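PDB 6AF4: HigA antitoxin, which acts as the antitoxin of a toxin-antitoxin pair and probably binds DNA. Local coordinates for residues S34-A39 with L77-S82; P71-V76 with K85-V90. One frame throughout, in Å; residues are numbered along the deposited sequence.

Interaction 1 of 2, residues S34-A39 with L77-S82; sequences SELIEA and LKVLAS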
loop_
_atom_site.group_PDB
_atom_site.type_symbol
_atom_site.label_atom_id
_atom_site.label_comp_id
_atom_site.label_asym_id
_atom_site.label_seq_id
_atom_site.Cartn_x
_atom_site.Cartn_y
_atom_site.Cartn_z
ATOM N N SER H 34 7.163 -6.451 -10.862
ATOM C CA SER H 34 8.587 -6.438 -11.185
ATOM C C SER H 34 9.424 -7.131 -10.119
ATOM O O SER H 34 10.266 -7.972 -10.433
ATOM C CB SER H 34 9.083 -5.005 -11.373
ATOM O OG SER H 34 8.538 -4.430 -12.545
ATOM N N GLU H 35 9.190 -6.768 -8.861
ATOM C CA GLU H 35 9.930 -7.349 -7.747
ATOM C C GLU H 35 9.777 -8.866 -7.712
ATOM O O GLU H 35 10.749 -9.589 -7.497
ATOM C CB GLU H 35 9.471 -6.743 -6.419
ATOM C CG GLU H 35 9.793 -5.264 -6.260
ATOM C CD GLU H 35 11.286 -4.975 -6.272
ATOM O OE1 GLU H 35 12.078 -5.890 -5.961
ATOM O OE2 GLU H 35 11.665 -3.827 -6.591
ATOM N N LEU H 36 8.558 -9.342 -7.936
ATOM C CA LEU H 36 8.286 -10.774 -7.949
ATOM C C LEU H 36 8.958 -11.454 -9.136
ATOM O O LEU H 36 9.370 -12.609 -9.050
ATOM C CB LEU H 36 6.781 -11.031 -7.974
ATOM C CG LEU H 36 6.049 -10.590 -6.706
ATOM C CD1 LEU H 36 4.555 -10.800 -6.839
ATOM C CD2 LEU H 36 6.588 -11.341 -5.506
ATOM N N ILE H 37 9.064 -10.729 -10.245
ATOM C CA ILE H 37 9.712 -11.250 -11.443
ATOM C C ILE H 37 11.235 -11.227 -11.313
ATOM O O ILE H 37 11.906 -12.216 -11.611
ATOM C CB ILE H 37 9.290 -10.456 -12.693
ATOM C CG1 ILE H 37 7.823 -10.734 -13.027
ATOM C CG2 ILE H 37 10.169 -10.806 -13.883
ATOM C CD1 ILE H 37 7.219 -9.724 -13.972
ATOM N N GLU H 38 11.770 -10.098 -10.852
ATOM C CA GLU H 38 13.212 -9.942 -10.669
ATOM C C GLU H 38 13.729 -10.806 -9.522
ATOM O O GLU H 38 14.934 -10.941 -9.329
ATOM C CB GLU H 38 13.571 -8.475 -10.418
ATOM C CG GLU H 38 13.333 -7.563 -11.614
ATOM C CD GLU H 38 13.516 -6.090 -11.287
ATOM O OE1 GLU H 38 12.751 -5.562 -10.451
ATOM O OE2 GLU H 38 14.425 -5.459 -11.870
ATOM N N ALA H 39 12.811 -11.355 -8.734
ATOM C CA ALA H 39 13.159 -12.363 -7.741
ATOM C C ALA H 39 13.247 -13.758 -8.364
ATOM O O ALA H 39 14.067 -14.578 -7.950
ATOM C CB ALA H 39 12.153 -12.351 -6.600
ATOM N N LEU H 77 3.983 -5.116 2.419
ATOM C CA LEU H 77 5.174 -4.777 3.191
ATOM C C LEU H 77 5.947 -6.023 3.617
ATOM O O LEU H 77 7.175 -6.004 3.678
ATOM C CB LEU H 77 4.794 -3.948 4.421
ATOM C CG LEU H 77 4.310 -2.518 4.168
ATOM C CD1 LEU H 77 3.649 -1.941 5.414
ATOM C CD2 LEU H 77 5.460 -1.634 3.710
ATOM N N LYS H 78 5.223 -7.102 3.908
ATOM C CA LYS H 78 5.842 -8.372 4.278
ATOM C C LYS H 78 6.601 -8.986 3.108
ATOM O O LYS H 78 7.768 -9.365 3.240
ATOM C CB LYS H 78 4.790 -9.365 4.779
ATOM C CG LYS H 78 4.307 -9.124 6.201
ATOM C CD LYS H 78 3.453 -10.290 6.682
ATOM C CE LYS H 78 2.728 -9.960 7.975
ATOM N NZ LYS H 78 1.887 -11.101 8.435
ATOM N N VAL H 79 5.929 -9.091 1.967
ATOM C CA VAL H 79 6.529 -9.673 0.773
ATOM C C VAL H 79 7.738 -8.863 0.312
ATOM O O VAL H 79 8.779 -9.427 -0.030
ATOM C CB VAL H 79 5.507 -9.775 -0.374
ATOM C CG1 VAL H 79 6.188 -10.216 -1.660
ATOM C CG2 VAL H 79 4.387 -10.736 0.001
ATOM N N LEU H 80 7.603 -7.540 0.321
ATOM C CA LEU H 80 8.696 -6.658 -0.085
ATOM C C LEU H 80 9.902 -6.770 0.847
ATOM O O LEU H 80 11.047 -6.712 0.399
ATOM C CB LEU H 80 8.217 -5.204 -0.144
ATOM C CG LEU H 80 7.297 -4.822 -1.306
ATOM C CD1 LEU H 80 6.877 -3.364 -1.199
ATOM C CD2 LEU H 80 7.970 -5.092 -2.643
ATOM N N ALA H 81 9.639 -6.928 2.142
ATOM C CA ALA H 81 10.699 -7.004 3.144
ATOM C C ALA H 81 11.621 -8.193 2.898
ATOM O O ALA H 81 12.836 -8.094 3.074
ATOM C CB ALA H 81 10.105 -7.080 4.537
ATOM N N SER H 82 11.034 -9.313 2.489
ATOM C CA SER H 82 11.799 -10.509 2.157
ATOM C C SER H 82 12.716 -10.255 0.965
ATOM O O SER H 82 13.774 -10.876 0.836
ATOM C CB SER H 82 10.861 -11.678 1.852
ATOM O OG SER H 82 9.885 -11.832 2.868
#
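L36 and E35 of helix 20-40 meet V79 and L80 of helix 73-82. The closest pair of CA atoms, E35 with L80, is 7.8 Å apart. The two segments bury 101 Å² between them, and all four touching residues are buried.

The apolar part is a single methyl contact. L36 CD2 lies 4.0 Å from V79 CG1. The two side chains cross at about a right angle. The V79 bond from the backbone points at helix 20-40. With CG1 anti to the backbone N (chi1 173°), this rotation puts CG1 on the side that faces L36 CD2. L36 leaves its helix less directly and reaches the partner with CD2. Both residues also pack on L50 of helix 47-54 and I61 of helix 58-65. They therefore tie four helices into one core.

The second pair is mixed in character. L80 CD2 touches the aliphatic part of E35, with E35 CG at 4.1 Å. These side chains also cross at about a right angle. The E35 chain bends at chi2 (-62°). Its methylene is presented to the leucine, while its carboxylate turns to the neighbourhood of K85.

No hydrogen bond crosses between the two segments. Within 77-82, S82 OG donates to K78 O, 3.3 Å away. Residues S34, I37 and E38 of the first helix face the chain of another protein.

The contact thus rests on van der Waals packing of methyl and methylene groups. The glutamate takes part through its hydrocarbon. Its carboxylate lies near the lysine of strand 85-91, in a long and weak ion pair that probably offsets its charge only in part.

Interaction 2 of 2, residues P71-V76 with K85-V90; sequences PQLDTV and KTLAVV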
loop_
_atom_site.group_PDB
_atom_site.type_symbol
_atom_site.label_atom_id
_atom_site.label_comp_id
_atom_site.label_asym_id
_atom_site.label_seq_id
_atom_site.Cartn_x
_atom_site.Cartn_y
_atom_site.Cartn_z
ATOM N N PRO H 71 -4.016 -5.691 -2.950
ATOM C CA PRO H 71 -3.558 -6.266 -1.695
ATOM C C PRO H 71 -3.657 -5.374 -0.468
ATOM O O PRO H 71 -3.785 -4.181 -0.554
ATOM C CB PRO H 71 -2.108 -6.606 -1.983
ATOM C CG PRO H 71 -1.751 -5.745 -3.102
ATOM C CD PRO H 71 -2.960 -5.711 -3.949
ATOM N N GLN H 72 -3.686 -5.999 0.687
ATOM C CA GLN H 72 -3.618 -5.272 1.915
ATOM C C GLN H 72 -2.204 -4.788 2.129
ATOM O O GLN H 72 -1.249 -5.413 1.741
ATOM C CB GLN H 72 -4.144 -6.126 3.054
ATOM C CG GLN H 72 -5.538 -6.654 2.757
ATOM C CD GLN H 72 -6.230 -7.294 3.940
ATOM O OE1 GLN H 72 -6.117 -6.839 5.069
ATOM N NE2 GLN H 72 -6.969 -8.353 3.675
ATOM N N LEU H 73 -2.077 -3.662 2.770
ATOM C CA LEU H 73 -0.812 -3.021 2.917
ATOM C C LEU H 73 0.172 -3.875 3.678
ATOM O O LEU H 73 1.343 -3.789 3.455
ATOM C CB LEU H 73 -1.026 -1.695 3.600
ATOM C CG LEU H 73 0.142 -0.755 3.743
ATOM C CD1 LEU H 73 0.698 -0.382 2.386
ATOM C CD2 LEU H 73 -0.398 0.464 4.452
ATOM N N ASP H 74 -0.314 -4.644 4.626
ATOM C CA ASP H 74 0.508 -5.413 5.517
ATOM C C ASP H 74 1.190 -6.547 4.804
ATOM O O ASP H 74 2.332 -6.833 5.048
ATOM C CB ASP H 74 -0.307 -5.874 6.710
ATOM C CG ASP H 74 -0.548 -4.767 7.695
ATOM O OD1 ASP H 74 0.217 -3.794 7.699
ATOM O OD2 ASP H 74 -1.507 -4.864 8.460
ATOM N N THR H 75 0.461 -7.183 3.910
ATOM C CA THR H 75 0.987 -8.282 3.117
ATOM C C THR H 75 2.044 -7.790 2.133
ATOM O O THR H 75 3.071 -8.441 1.942
ATOM C CB THR H 75 -0.137 -8.991 2.345
ATOM O OG1 THR H 75 -0.698 -8.089 1.381
ATOM C CG2 THR H 75 -1.233 -9.440 3.298
ATOM N N VAL H 76 1.787 -6.641 1.511
ATOM C CA VAL H 76 2.727 -6.044 0.567
ATOM C C VAL H 76 4.056 -5.738 1.245
ATOM O O VAL H 76 5.120 -6.062 0.718
ATOM C CB VAL H 76 2.170 -4.741 -0.053
ATOM C CG1 VAL H 76 3.211 -4.084 -0.952
ATOM C CG2 VAL H 76 0.904 -5.022 -0.831
ATOM N N LYS H 85 13.022 -4.723 -0.129
ATOM C CA LYS H 85 12.373 -3.437 -0.368
ATOM C C LYS H 85 11.235 -3.187 0.617
ATOM O O LYS H 85 10.906 -4.055 1.429
ATOM C CB LYS H 85 11.839 -3.358 -1.801
ATOM C CG LYS H 85 12.876 -2.969 -2.844
ATOM C CD LYS H 85 13.612 -4.178 -3.386
ATOM C CE LYS H 85 14.548 -3.777 -4.513
ATOM N NZ LYS H 85 15.095 -4.961 -5.232
ATOM N N THR H 86 10.637 -2.000 0.527
ATOM C CA THR H 86 9.489 -1.622 1.349
ATOM C C THR H 86 8.940 -0.307 0.763
ATOM O O THR H 86 9.535 0.247 -0.160
ATOM C CB THR H 86 9.912 -1.545 2.870
ATOM O OG1 THR H 86 9.732 -2.837 3.467
ATOM C CG2 THR H 86 9.136 -0.526 3.701
ATOM N N LEU H 87 7.814 0.182 1.277
ATOM C CA LEU H 87 7.187 1.399 0.783
ATOM C C LEU H 87 7.507 2.604 1.659
ATOM O O LEU H 87 7.679 2.474 2.870
ATOM C CB LEU H 87 5.673 1.214 0.700
ATOM C CG LEU H 87 5.188 0.112 -0.239
ATOM C CD1 LEU H 87 3.691 -0.096 -0.084
ATOM C CD2 LEU H 87 5.542 0.461 -1.676
ATOM N N ALA H 88 7.604 3.773 1.031
ATOM C CA ALA H 88 7.787 5.027 1.752
ATOM C C ALA H 88 6.786 6.065 1.265
ATOM O O ALA H 88 6.338 6.014 0.119
ATOM C CB ALA H 88 9.208 5.538 1.584
ATOM N N VAL H 89 6.430 7.007 2.131
ATOM C CA VAL H 89 5.552 8.095 1.720
ATOM C C VAL H 89 6.375 9.228 1.118
ATOM O O VAL H 89 7.183 9.856 1.804
ATOM C CB VAL H 89 4.722 8.637 2.894
ATOM C CG1 VAL H 89 3.945 9.873 2.462
ATOM C CG2 VAL H 89 3.786 7.561 3.421
ATOM N N VAL H 90 6.153 9.491 -0.164
ATOM C CA VAL H 90 6.921 10.494 -0.892
ATOM C C VAL H 90 5.991 11.499 -1.564
ATOM O O VAL H 90 4.827 11.189 -1.822
ATOM C CB VAL H 90 7.832 9.843 -1.958
ATOM C CG1 VAL H 90 8.827 8.901 -1.306
ATOM C CG2 VAL H 90 6.997 9.110 -2.999
#
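V76 in the first turn of helix 73-82 and T86 of strand 85-91 mark the closest backbone approach, 8.1 Å between CA atoms, and L73 and V76 both touch L87 of the strand. At this separation the helix and the strand meet through side chains, and no hydrogen bond joins the segments.

L87 carries the strand's share. Its bond from the backbone points at the helix, and its CD1 methyl touches two helix residues. L73 CD1 is 3.9 Å from L87 CD1, a methyl-to-methyl approach between side chains that cross obliquely. V76 CG1 is 4.1 Å from L87 CD1, here with the side chains at about a right angle. L73 has CG anti to the backbone N (chi1 -174°), which brings its CD1 to the leucine of the strand. All three residues are buried. L87 also packs on L77 and L80 further along the helix.

The helix start is held from within. Q72 is the N-cap residue. Its carbonyl O accepts V76 N at 3.3 Å and T75 OG1 at 2.8 Å. The hydroxyl comes in 22° from the carbonyl plane.

The second subunit adds to both elements. L73 packs on its I32, and D74 OD1 forms a salt bridge with its R29. K85 to V90 pair with a strand of that subunit in an antiparallel ladder. The arrangement is a helix packed on the strand that comes next in the chain after a short connection, with the strand completing an intersubunit sheet at the HigA dimer interface.

How the interactions relate
Interactions 1 and 2 share helix 73-82, and their centres lie 11 Å apart. The segments alternate along the chain. Residues 73-76 of the helix serve interaction 2, and 77-82 serve interaction 1. Strand 85-90 links them directly. L80 O and K85 N, 2.9 Å apart, probably form a hydrogen bond. The weak ion pair of K85 NZ with E35 OE1 spans 3.2 Å. L77 CD2 packs 3.8 Å from T86 CG2. Interaction 1 joins the last helix to the core around helices 47-54 and 58-65, probably the helix-turn-helix pair. Interaction 2 joins that helix to the dimer strand. Both contacts border the second subunit.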